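Local coordinates for protein putative Ribokinase II (Escherichia coli O6, PDB 3IQ0) that probably phosphorylates a ribose-like sugar as a PfkB-family carbohydrate kinase, binding ATP with magnesium as the phosphate donor, at residues A234-Y248 and F274-C286. Sequence-based numbering, arbitrary orientation.
Sequences ASYYSANEQFHVESY and FDAHRALQYANAC. With ATP (adenosine-5'-triphosphate), chain G.
The first turns of helix 276-290 pack on one face of the antiparallel beta-hairpin 234-245, at the edge of the large mixed sheet of this ribokinase-fold kinase, and the contact illustrates how a sheet-helix interface can run from an apolar seam into a nucleotide pocket. Strand 242-245 is the outermost strand of that sheet within the chain, and the helix runs roughly along it, their axes 8.9 Å apart at closest. Near the start of the helix, Phe243 and His277 form a face-to-face stack, with centroids 3.6 Å apart and planes only 17° from parallel. Phe243 CG sits between its own backbone N and carbonyl carbon, a torsion that lays one ring face on the imidazole while the opposite face rests on Tyr236 CB. The methyl of Ala276 touches Phe243 CZ and also sits over a face of the Tyr236 ring, a CH-pi contact with Ala276 CB 3.8 Å from the ring centroid; the hydroxyl of Tyr236 is held by Glu224. One turn on, Leu280 lays its two methyls on the hairpin face: CD2 meets Phe243 CE1 and Val245 CG1, whereas CD1 faces Ala234 CB. Farther along, Tyr248 CE2 lies 3.6 Å from Ala285 CB, and Phe309 and His313 meet the tyrosine ring edge-to-face. That ring also crosses the Asn284 amide obliquely, CE2 nearest ND2, and here the interface turns polar. With CG anti to the backbone N (chi1 -179°), Asn284 reaches from the helix into the ATP site, where its amide bridges protein and nucleotide. Asn284 ND2 donates to Glu246 O at 2.8 Å, a bent bond (138° at the hydrogen), which helps fix the amide's rotation. At the other end, a water that accepts from Tyr248 N links it to Asn284 OD1, which also takes a very short hydrogen bond from the ribose, 2.5 Å from ATP O2' to Asn284 OD1.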
ATOM      1  N   ALA B 234      25.872  21.047 -12.928  1.00 34.60           N
ATOM      2  CA  ALA B 234      25.622  20.036 -13.946  1.00 33.80           C
ATOM      3  C   ALA B 234      26.507  20.291 -15.152  1.00 31.95           C
ATOM      4  O   ALA B 234      26.990  21.401 -15.350  1.00 32.31           O
ATOM      5  CB  ALA B 234      24.155  20.057 -14.361  1.00 34.33           C
ATOM      6  N   SER B 235      26.706  19.258 -15.959  1.00 32.65           N
ATOM      7  CA  SER B 235      27.538  19.367 -17.148  1.00 33.22           C
ATOM      8  C   SER B 235      26.803  18.908 -18.405  1.00 32.59           C
ATOM      9  O   SER B 235      25.934  18.035 -18.349  1.00 31.23           O
ATOM     10  CB  SER B 235      28.813  18.536 -16.974  1.00 33.31           C
ATOM     11  OG  SER B 235      29.544  18.955 -15.836  1.00 35.85           O
ATOM     12  N   TYR B 236      27.160  19.510 -19.535  1.00 31.86           N
ATOM     13  CA  TYR B 236      26.567  19.171 -20.823  1.00 32.12           C
ATOM     14  C   TYR B 236      27.671  18.611 -21.709  1.00 32.36           C
ATOM     15  O   TYR B 236      28.789  19.136 -21.717  1.00 31.38           O
ATOM     16  CB  TYR B 236      25.978  20.418 -21.486  1.00 32.22           C
ATOM     17  CG  TYR B 236      25.447  20.183 -22.887  1.00 34.16           C
ATOM     18  CD1 TYR B 236      24.122  19.796 -23.098  1.00 34.16           C
ATOM     19  CD2 TYR B 236      26.270  20.343 -24.001  1.00 32.37           C
ATOM     20  CE1 TYR B 236      23.631  19.580 -24.385  1.00 33.95           C
ATOM     21  CE2 TYR B 236      25.791  20.127 -25.288  1.00 33.00           C
ATOM     22  CZ  TYR B 236      24.473  19.748 -25.473  1.00 34.28           C
ATOM     23  OH  TYR B 236      23.993  19.551 -26.744  1.00 33.68           O
ATOM     24  N   TYR B 237      27.358  17.559 -22.456  1.00 32.43           N
ATOM     25  CA  TYR B 237      28.334  16.935 -23.343  1.00 33.67           C
ATOM     26  C   TYR B 237      27.732  16.551 -24.688  1.00 32.78           C
ATOM     27  O   TYR B 237      26.703  15.881 -24.749  1.00 32.52           O
ATOM     28  CB  TYR B 237      28.908  15.667 -22.703  1.00 34.26           C
ATOM     29  CG  TYR B 237      29.578  15.876 -21.370  1.00 36.51           C
ATOM     30  CD1 TYR B 237      30.845  16.447 -21.284  1.00 38.15           C
ATOM     31  CD2 TYR B 237      28.947  15.492 -20.188  1.00 37.57           C
ATOM     32  CE1 TYR B 237      31.469  16.631 -20.051  1.00 39.71           C
ATOM     33  CE2 TYR B 237      29.559  15.672 -18.953  1.00 39.74           C
ATOM     34  CZ  TYR B 237      30.818  16.240 -18.891  1.00 40.06           C
ATOM     35  OH  TYR B 237      31.420  16.412 -17.669  1.00 41.02           O
ATOM     36  N   SER B 238      28.385  16.978 -25.762  1.00 33.00           N
ATOM     37  CA  SER B 238      27.956  16.642 -27.117  1.00 34.86           C
ATOM     38  C   SER B 238      29.235  16.409 -27.912  1.00 36.15           C
ATOM     39  O   SER B 238      30.321  16.763 -27.454  1.00 35.42           O
ATOM     40  CB  SER B 238      27.145  17.780 -27.745  1.00 33.05           C
ATOM     41  OG  SER B 238      27.944  18.931 -27.949  1.00 35.78           O
ATOM     42  N   ALA B 239      29.118  15.811 -29.091  1.00 37.42           N
ATOM     43  CA  ALA B 239      30.301  15.556 -29.899  1.00 39.77           C
ATOM     44  C   ALA B 239      31.007  16.861 -30.256  1.00 42.02           C
ATOM     45  O   ALA B 239      32.226  16.893 -30.426  1.00 43.14           O
ATOM     46  CB  ALA B 239      29.914  14.812 -31.169  1.00 38.91           C
ATOM     47  N   ASN B 240      30.240  17.940 -30.342  1.00 42.89           N
ATOM     48  CA  ASN B 240      30.788  19.233 -30.718  1.00 45.23           C
ATOM     49  C   ASN B 240      31.215  20.140 -29.572  1.00 46.70           C
ATOM     50  O   ASN B 240      32.179  20.896 -29.705  1.00 47.23           O
ATOM     51  CB  ASN B 240      29.778  19.956 -31.602  1.00 46.50           C
ATOM     52  CG  ASN B 240      29.307  19.095 -32.750  1.00 47.58           C
ATOM     53  OD1 ASN B 240      28.109  18.855 -32.908  1.00 49.41           O
ATOM     54  ND2 ASN B 240      30.248  18.610 -33.553  1.00 46.62           N
ATOM     55  N   GLU B 241      30.513  20.074 -28.447  1.00 48.17           N
ATOM     56  CA  GLU B 241      30.874  20.930 -27.327  1.00 48.84           C
ATOM     57  C   GLU B 241      30.826  20.241 -25.971  1.00 48.95           C
ATOM     58  O   GLU B 241      30.382  19.096 -25.845  1.00 46.83           O
ATOM     59  CB  GLU B 241      29.991  22.180 -27.318  1.00 49.32           C
ATOM     60  CG  GLU B 241      28.523  21.918 -27.055  1.00 51.23           C
ATOM     61  CD  GLU B 241      27.664  23.127 -27.354  1.00 51.97           C
ATOM     62  OE1 GLU B 241      28.104  24.258 -27.058  1.00 53.18           O
ATOM     63  OE2 GLU B 241      26.544  22.950 -27.877  1.00 52.15           O
ATOM     64  N   GLN B 242      31.291  20.963 -24.960  1.00 49.59           N
ATOM     65  CA  GLN B 242      31.348  20.455 -23.599  1.00 50.31           C
ATOM     66  C   GLN B 242      31.448  21.634 -22.644  1.00 49.37           C
ATOM     67  O   GLN B 242      32.318  22.491 -22.805  1.00 48.63           O
ATOM     68  CB  GLN B 242      32.582  19.564 -23.454  1.00 52.87           C
ATOM     69  CG  GLN B 242      32.818  18.980 -22.078  1.00 56.60           C
ATOM     70  CD  GLN B 242      34.096  18.155 -22.023  1.00 58.39           C
ATOM     71  OE1 GLN B 242      35.198  18.696 -22.064  1.00 59.12           O
ATOM     72  NE2 GLN B 242      33.950  16.838 -21.948  1.00 60.02           N
ATOM     73  N   PHE B 243      30.554  21.693 -21.661  1.00 47.90           N
ATOM     74  CA  PHE B 243      30.582  22.774 -20.685  1.00 46.82           C
ATOM     75  C   PHE B 243      29.824  22.409 -19.417  1.00 46.09           C
ATOM     76  O   PHE B 243      29.061  21.444 -19.393  1.00 45.55           O
ATOM     77  CB  PHE B 243      30.028  24.065 -21.292  1.00 47.07           C
ATOM     78  CG  PHE B 243      28.603  23.970 -21.728  1.00 47.33           C
ATOM     79  CD1 PHE B 243      27.569  24.157 -20.818  1.00 46.72           C
ATOM     80  CD2 PHE B 243      28.291  23.696 -23.056  1.00 47.88           C
ATOM     81  CE1 PHE B 243      26.242  24.076 -21.226  1.00 46.92           C
ATOM     82  CE2 PHE B 243      26.970  23.611 -23.476  1.00 47.91           C
ATOM     83  CZ  PHE B 243      25.941  23.802 -22.558  1.00 48.53           C
ATOM     84  N   HIS B 244      30.043  23.191 -18.365  1.00 45.40           N
ATOM     85  CA  HIS B 244      29.422  22.935 -17.077  1.00 44.68           C
ATOM     86  C   HIS B 244      29.014  24.226 -16.369  1.00 43.16           C
ATOM     87  O   HIS B 244      29.529  25.300 -16.676  1.00 42.57           O
ATOM     88  CB  HIS B 244      30.407  22.100 -16.233  1.00 46.92           C
ATOM     89  CG  HIS B 244      30.258  22.265 -14.752  1.00 48.90           C
ATOM     90  ND1 HIS B 244      30.692  23.388 -14.079  1.00 49.86           N
ATOM     91  CD2 HIS B 244      29.748  21.437 -13.810  1.00 49.33           C
ATOM     92  CE1 HIS B 244      30.456  23.243 -12.787  1.00 50.29           C
ATOM     93  NE2 HIS B 244      29.885  22.067 -12.597  1.00 49.83           N
ATOM     94  N   VAL B 245      28.064  24.111 -15.445  1.00 41.08           N
ATOM     95  CA  VAL B 245      27.585  25.253 -14.672  1.00 40.24           C
ATOM     96  C   VAL B 245      27.656  24.932 -13.179  1.00 40.90           C
ATOM     97  O   VAL B 245      27.493  23.778 -12.774  1.00 40.93           O
ATOM     98  CB  VAL B 245      26.122  25.620 -15.028  1.00 38.88           C
ATOM     99  CG1 VAL B 245      26.027  26.002 -16.491  1.00 38.27           C
ATOM    100  CG2 VAL B 245      25.194  24.456 -14.715  1.00 36.53           C
ATOM    101  N   GLU B 246      27.909  25.952 -12.368  1.00 41.62           N
ATOM    102  CA  GLU B 246      27.998  25.774 -10.926  1.00 43.78           C
ATOM    103  C   GLU B 246      26.606  25.731 -10.329  1.00 43.22           C
ATOM    104  O   GLU B 246      25.654  26.236 -10.922  1.00 43.16           O
ATOM    105  CB  GLU B 246      28.754  26.935 -10.283  1.00 46.94           C
ATOM    106  CG  GLU B 246      30.171  27.130 -10.763  1.00 50.76           C
ATOM    107  CD  GLU B 246      30.836  28.303 -10.074  1.00 53.91           C
ATOM    108  OE1 GLU B 246      30.328  29.436 -10.209  1.00 54.68           O
ATOM    109  OE2 GLU B 246      31.859  28.089  -9.392  1.00 55.66           O
ATOM    110  N   SER B 247      26.496  25.142  -9.144  1.00 42.62           N
ATOM    111  CA  SER B 247      25.215  25.052  -8.461  1.00 43.38           C
ATOM    112  C   SER B 247      24.898  26.375  -7.781  1.00 42.55           C
ATOM    113  O   SER B 247      25.798  27.136  -7.427  1.00 42.97           O
ATOM    114  CB  SER B 247      25.249  23.947  -7.404  1.00 43.77           C
ATOM    115  OG  SER B 247      26.116  24.301  -6.345  1.00 43.41           O
ATOM    116  N   TYR B 248      23.611  26.645  -7.608  1.00 41.71           N
ATOM    117  CA  TYR B 248      23.163  27.857  -6.939  1.00 40.30           C
ATOM    118  C   TYR B 248      23.061  27.472  -5.470  1.00 40.12           C
ATOM    119  O   TYR B 248      22.561  26.399  -5.146  1.00 39.25           O
ATOM    120  CB  TYR B 248      21.788  28.274  -7.468  1.00 39.44           C
ATOM    121  CG  TYR B 248      21.782  28.673  -8.927  1.00 38.09           C
ATOM    122  CD1 TYR B 248      22.171  29.952  -9.321  1.00 37.34           C
ATOM    123  CD2 TYR B 248      21.408  27.765  -9.916  1.00 37.80           C
ATOM    124  CE1 TYR B 248      22.191  30.316 -10.663  1.00 36.88           C
ATOM    125  CE2 TYR B 248      21.427  28.116 -11.263  1.00 36.75           C
ATOM    126  CZ  TYR B 248      21.819  29.390 -11.628  1.00 37.43           C
ATOM    127  OH  TYR B 248      21.851  29.736 -12.958  1.00 36.78           O
ATOM    128  N   PHE B 274      15.508  27.064 -26.427  1.00 24.83           N
ATOM    129  CA  PHE B 274      16.695  27.532 -25.706  1.00 25.08           C
ATOM    130  C   PHE B 274      17.912  26.769 -26.225  1.00 24.09           C
ATOM    131  O   PHE B 274      17.796  25.597 -26.573  1.00 24.94           O
ATOM    132  CB  PHE B 274      16.562  27.249 -24.204  1.00 25.22           C
ATOM    133  CG  PHE B 274      15.652  28.191 -23.470  1.00 25.81           C
ATOM    134  CD1 PHE B 274      14.547  28.757 -24.092  1.00 28.05           C
ATOM    135  CD2 PHE B 274      15.868  28.457 -22.124  1.00 26.51           C
ATOM    136  CE1 PHE B 274      13.667  29.571 -23.382  1.00 29.29           C
ATOM    137  CE2 PHE B 274      14.995  29.266 -21.404  1.00 28.24           C
ATOM    138  CZ  PHE B 274      13.891  29.825 -22.036  1.00 28.35           C
ATOM    139  N   ASP B 275      19.075  27.416 -26.284  1.00 25.00           N
ATOM    140  CA  ASP B 275      20.269  26.704 -26.723  1.00 26.62           C
ATOM    141  C   ASP B 275      20.752  25.854 -25.550  1.00 27.68           C
ATOM    142  O   ASP B 275      20.223  25.965 -24.443  1.00 27.90           O
ATOM    143  CB  ASP B 275      21.382  27.660 -27.198  1.00 28.03           C
ATOM    144  CG  ASP B 275      21.842  28.644 -26.127  1.00 30.70           C
ATOM    145  OD1 ASP B 275      21.909  28.288 -24.936  1.00 31.13           O
ATOM    146  OD2 ASP B 275      22.169  29.791 -26.494  1.00 36.24           O
ATOM    147  N   ALA B 276      21.749  25.007 -25.782  1.00 27.55           N
ATOM    148  CA  ALA B 276      22.257  24.139 -24.723  1.00 28.06           C
ATOM    149  C   ALA B 276      22.688  24.902 -23.476  1.00 26.91           C
ATOM    150  O   ALA B 276      22.445  24.458 -22.361  1.00 27.58           O
ATOM    151  CB  ALA B 276      23.413  23.300 -25.245  1.00 27.34           C
ATOM    152  N   HIS B 277      23.317  26.054 -23.671  1.00 29.79           N
ATOM    153  CA  HIS B 277      23.788  26.882 -22.563  1.00 31.65           C
ATOM    154  C   HIS B 277      22.668  27.465 -21.709  1.00 30.94           C
ATOM    155  O   HIS B 277      22.762  27.483 -20.481  1.00 30.70           O
ATOM    156  CB  HIS B 277      24.669  28.014 -23.095  1.00 34.96           C
ATOM    157  CG  HIS B 277      26.061  27.582 -23.433  1.00 38.90           C
ATOM    158  ND1 HIS B 277      27.043  27.429 -22.478  1.00 40.03           N
ATOM    159  CD2 HIS B 277      26.623  27.219 -24.612  1.00 40.95           C
ATOM    160  CE1 HIS B 277      28.149  26.990 -23.053  1.00 42.27           C
ATOM    161  NE2 HIS B 277      27.922  26.853 -24.347  1.00 41.82           N
ATOM    162  N   ARG B 278      21.615  27.956 -22.354  1.00 30.18           N
ATOM    163  CA  ARG B 278      20.488  28.523 -21.626  1.00 30.38           C
ATOM    164  C   ARG B 278      19.723  27.420 -20.899  1.00 28.04           C
ATOM    165  O   ARG B 278      19.421  27.533 -19.710  1.00 27.58           O
ATOM    166  CB  ARG B 278      19.546  29.243 -22.591  1.00 34.03           C
ATOM    167  CG  ARG B 278      19.801  30.723 -22.729  1.00 41.26           C
ATOM    168  CD  ARG B 278      18.967  31.507 -21.729  1.00 46.11           C
ATOM    169  NE  ARG B 278      18.242  32.593 -22.383  1.00 49.01           N
ATOM    170  CZ  ARG B 278      17.403  32.420 -23.401  1.00 52.01           C
ATOM    171  NH1 ARG B 278      17.184  31.203 -23.885  1.00 54.90           N
ATOM    172  NH2 ARG B 278      16.786  33.461 -23.945  1.00 51.77           N
ATOM    173  N   ALA B 279      19.424  26.351 -21.627  1.00 24.52           N
ATOM    174  CA  ALA B 279      18.688  25.226 -21.075  1.00 23.94           C
ATOM    175  C   ALA B 279      19.376  24.602 -19.858  1.00 22.65           C
ATOM    176  O   ALA B 279      18.709  24.196 -18.906  1.00 22.37           O
ATOM    177  CB  ALA B 279      18.471  24.179 -22.156  1.00 22.69           C
ATOM    178  N   LEU B 280      20.704  24.525 -19.884  1.00 21.00           N
ATOM    179  CA  LEU B 280      21.426  23.945 -18.766  1.00 21.57           C
ATOM    180  C   LEU B 280      21.347  24.833 -17.523  1.00 22.31           C
ATOM    181  O   LEU B 280      21.200  24.330 -16.407  1.00 23.50           O
ATOM    182  CB  LEU B 280      22.892  23.701 -19.133  1.00 23.23           C
ATOM    183  CG  LEU B 280      23.670  22.881 -18.099  1.00 22.26           C
ATOM    184  CD1 LEU B 280      23.141  21.459 -18.079  1.00 21.26           C
ATOM    185  CD2 LEU B 280      25.155  22.885 -18.438  1.00 24.19           C
ATOM    186  N   GLN B 281      21.445  26.147 -17.703  1.00 22.17           N
ATOM    187  CA  GLN B 281      21.372  27.033 -16.552  1.00 24.57           C
ATOM    188  C   GLN B 281      19.954  27.028 -15.977  1.00 23.89           C
ATOM    189  O   GLN B 281      19.779  27.099 -14.766  1.00 23.47           O
ATOM    190  CB  GLN B 281      21.787  28.466 -16.927  1.00 28.87           C
ATOM    191  CG  GLN B 281      20.695  29.320 -17.545  1.00 34.05           C
ATOM    192  CD  GLN B 281      21.156  30.749 -17.832  1.00 36.27           C
ATOM    193  OE1 GLN B 281      21.622  31.462 -16.939  1.00 35.78           O
ATOM    194  NE2 GLN B 281      21.023  31.170 -19.084  1.00 40.23           N
ATOM    195  N   TYR B 282      18.948  26.945 -16.847  1.00 24.17           N
ATOM    196  CA  TYR B 282      17.549  26.920 -16.406  1.00 23.16           C
ATOM    197  C   TYR B 282      17.223  25.613 -15.686  1.00 22.21           C
ATOM    198  O   TYR B 282      16.570  25.620 -14.644  1.00 21.45           O
ATOM    199  CB  TYR B 282      16.603  27.116 -17.595  1.00 25.21           C
ATOM    200  CG  TYR B 282      16.260  28.570 -17.837  1.00 29.57           C
ATOM    201  CD1 TYR B 282      17.254  29.497 -18.137  1.00 31.01           C
ATOM    202  CD2 TYR B 282      14.951  29.031 -17.703  1.00 30.87           C
ATOM    203  CE1 TYR B 282      16.958  30.845 -18.290  1.00 32.39           C
ATOM    204  CE2 TYR B 282      14.644  30.378 -17.854  1.00 32.87           C
ATOM    205  CZ  TYR B 282      15.655  31.280 -18.144  1.00 33.02           C
ATOM    206  OH  TYR B 282      15.370  32.620 -18.268  1.00 34.70           O
ATOM    207  N   ALA B 283      17.681  24.494 -16.245  1.00 19.99           N
ATOM    208  CA  ALA B 283      17.451  23.198 -15.619  1.00 19.12           C
ATOM    209  C   ALA B 283      18.131  23.217 -14.255  1.00 20.07           C
ATOM    210  O   ALA B 283      17.536  22.840 -13.250  1.00 21.01           O
ATOM    211  CB  ALA B 283      18.034  22.078 -16.478  1.00 17.48           C
ATOM    212  N   ASN B 284      19.382  23.667 -14.233  1.00 21.77           N
ATOM    213  CA  ASN B 284      20.169  23.747 -13.007  1.00 23.10           C
ATOM    214  C   ASN B 284      19.440  24.575 -11.950  1.00 22.50           C
ATOM    215  O   ASN B 284      19.328  24.170 -10.794  1.00 22.92           O
ATOM    216  CB  ASN B 284      21.544  24.357 -13.320  1.00 23.35           C
ATOM    217  CG  ASN B 284      22.440  24.454 -12.099  1.00 23.77           C
ATOM    218  OD1 ASN B 284      22.471  23.557 -11.260  1.00 22.21           O
ATOM    219  ND2 ASN B 284      23.195  25.546 -12.007  1.00 23.17           N
ATOM    220  N   ALA B 285      18.941  25.734 -12.356  1.00 21.75           N
ATOM    221  CA  ALA B 285      18.210  26.608 -11.455  1.00 20.84           C
ATOM    222  C   ALA B 285      16.910  25.944 -11.010  1.00 20.37           C
ATOM    223  O   ALA B 285      16.511  26.071  -9.855  1.00 19.82           O
ATOM    224  CB  ALA B 285      17.910  27.932 -12.140  1.00 21.48           C
ATOM    225  N   CYS B 286      16.250  25.239 -11.925  1.00 20.42           N
ATOM    226  CA  CYS B 286      14.996  24.563 -11.590  1.00 20.82           C
ATOM    227  C   CYS B 286      15.245  23.547 -10.477  1.00 20.96           C
ATOM    228  O   CYS B 286      14.555  23.533  -9.451  1.00 19.72           O
ATOM    229  CB  CYS B 286      14.420  23.855 -12.818  1.00 20.20           C
ATOM    230  SG  CYS B 286      12.747  23.191 -12.579  1.00 22.18           S
TER
HETATM  231  PG  ATP G 900      17.098  11.559  -8.772  1.00 50.14           P
HETATM  232  O1G ATP G 900      16.134  12.088  -7.744  1.00 52.97           O
HETATM  233  O2G ATP G 900      17.413  10.101  -8.555  1.00 52.60           O
HETATM  234  O3G ATP G 900      16.538  11.752 -10.182  1.00 52.98           O
HETATM  235  PB  ATP G 900      19.523  13.048  -9.572  1.00 39.35           P
HETATM  236  O1B ATP G 900      20.899  12.684  -9.104  1.00 43.71           O
HETATM  237  O2B ATP G 900      19.071  12.707 -10.949  1.00 41.35           O
HETATM  238  O3B ATP G 900      18.435  12.427  -8.560  1.00 46.78           O
HETATM  239  PA  ATP G 900      20.261  15.513  -8.326  1.00 40.29           P
HETATM  240  O1A ATP G 900      19.810  15.291  -6.899  1.00 42.56           O
HETATM  241  O2A ATP G 900      21.681  15.329  -8.705  1.00 39.57           O
HETATM  242  O3A ATP G 900      19.346  14.597  -9.316  1.00 39.90           O
HETATM  243  O5' ATP G 900      19.712  16.929  -9.304  1.00 39.15           O
HETATM  244  C5' ATP G 900      18.958  17.792 -10.028  1.00 38.44           C
HETATM  245  C4' ATP G 900      19.853  18.944 -10.410  1.00 38.69           C
HETATM  246  O4' ATP G 900      19.287  19.790  -9.401  1.00 37.29           O
HETATM  247  C3' ATP G 900      21.364  19.008  -9.992  1.00 38.21           C
HETATM  248  O3' ATP G 900      22.282  18.604 -10.993  1.00 38.22           O
HETATM  249  C2' ATP G 900      21.489  20.398  -9.546  1.00 37.62           C
HETATM  250  O2' ATP G 900      21.710  21.271 -10.662  1.00 35.18           O
HETATM  251  C1' ATP G 900      20.212  20.678  -8.814  1.00 37.14           C
HETATM  252  N9  ATP G 900      20.351  20.374  -7.331  1.00 35.16           N
HETATM  253  C8  ATP G 900      20.061  19.208  -6.633  1.00 35.76           C
HETATM  254  N7  ATP G 900      20.319  19.326  -5.321  1.00 35.73           N
HETATM  255  C5  ATP G 900      20.771  20.564  -5.124  1.00 34.91           C
HETATM  256  C6  ATP G 900      21.254  21.389  -3.964  1.00 35.33           C
HETATM  257  N6  ATP G 900      21.261  20.847  -2.746  1.00 35.20           N
HETATM  258  N1  ATP G 900      21.672  22.719  -4.188  1.00 35.14           N
HETATM  259  C2  ATP G 900      21.681  23.326  -5.447  1.00 34.36           C
HETATM  260  N3  ATP G 900      21.248  22.607  -6.564  1.00 33.63           N
HETATM  261  C4  ATP G 900      20.807  21.267  -6.456  1.00 34.55           C
HETATM  262  O   HOH W   1      21.989  24.421  -8.689  1.00 33.45           O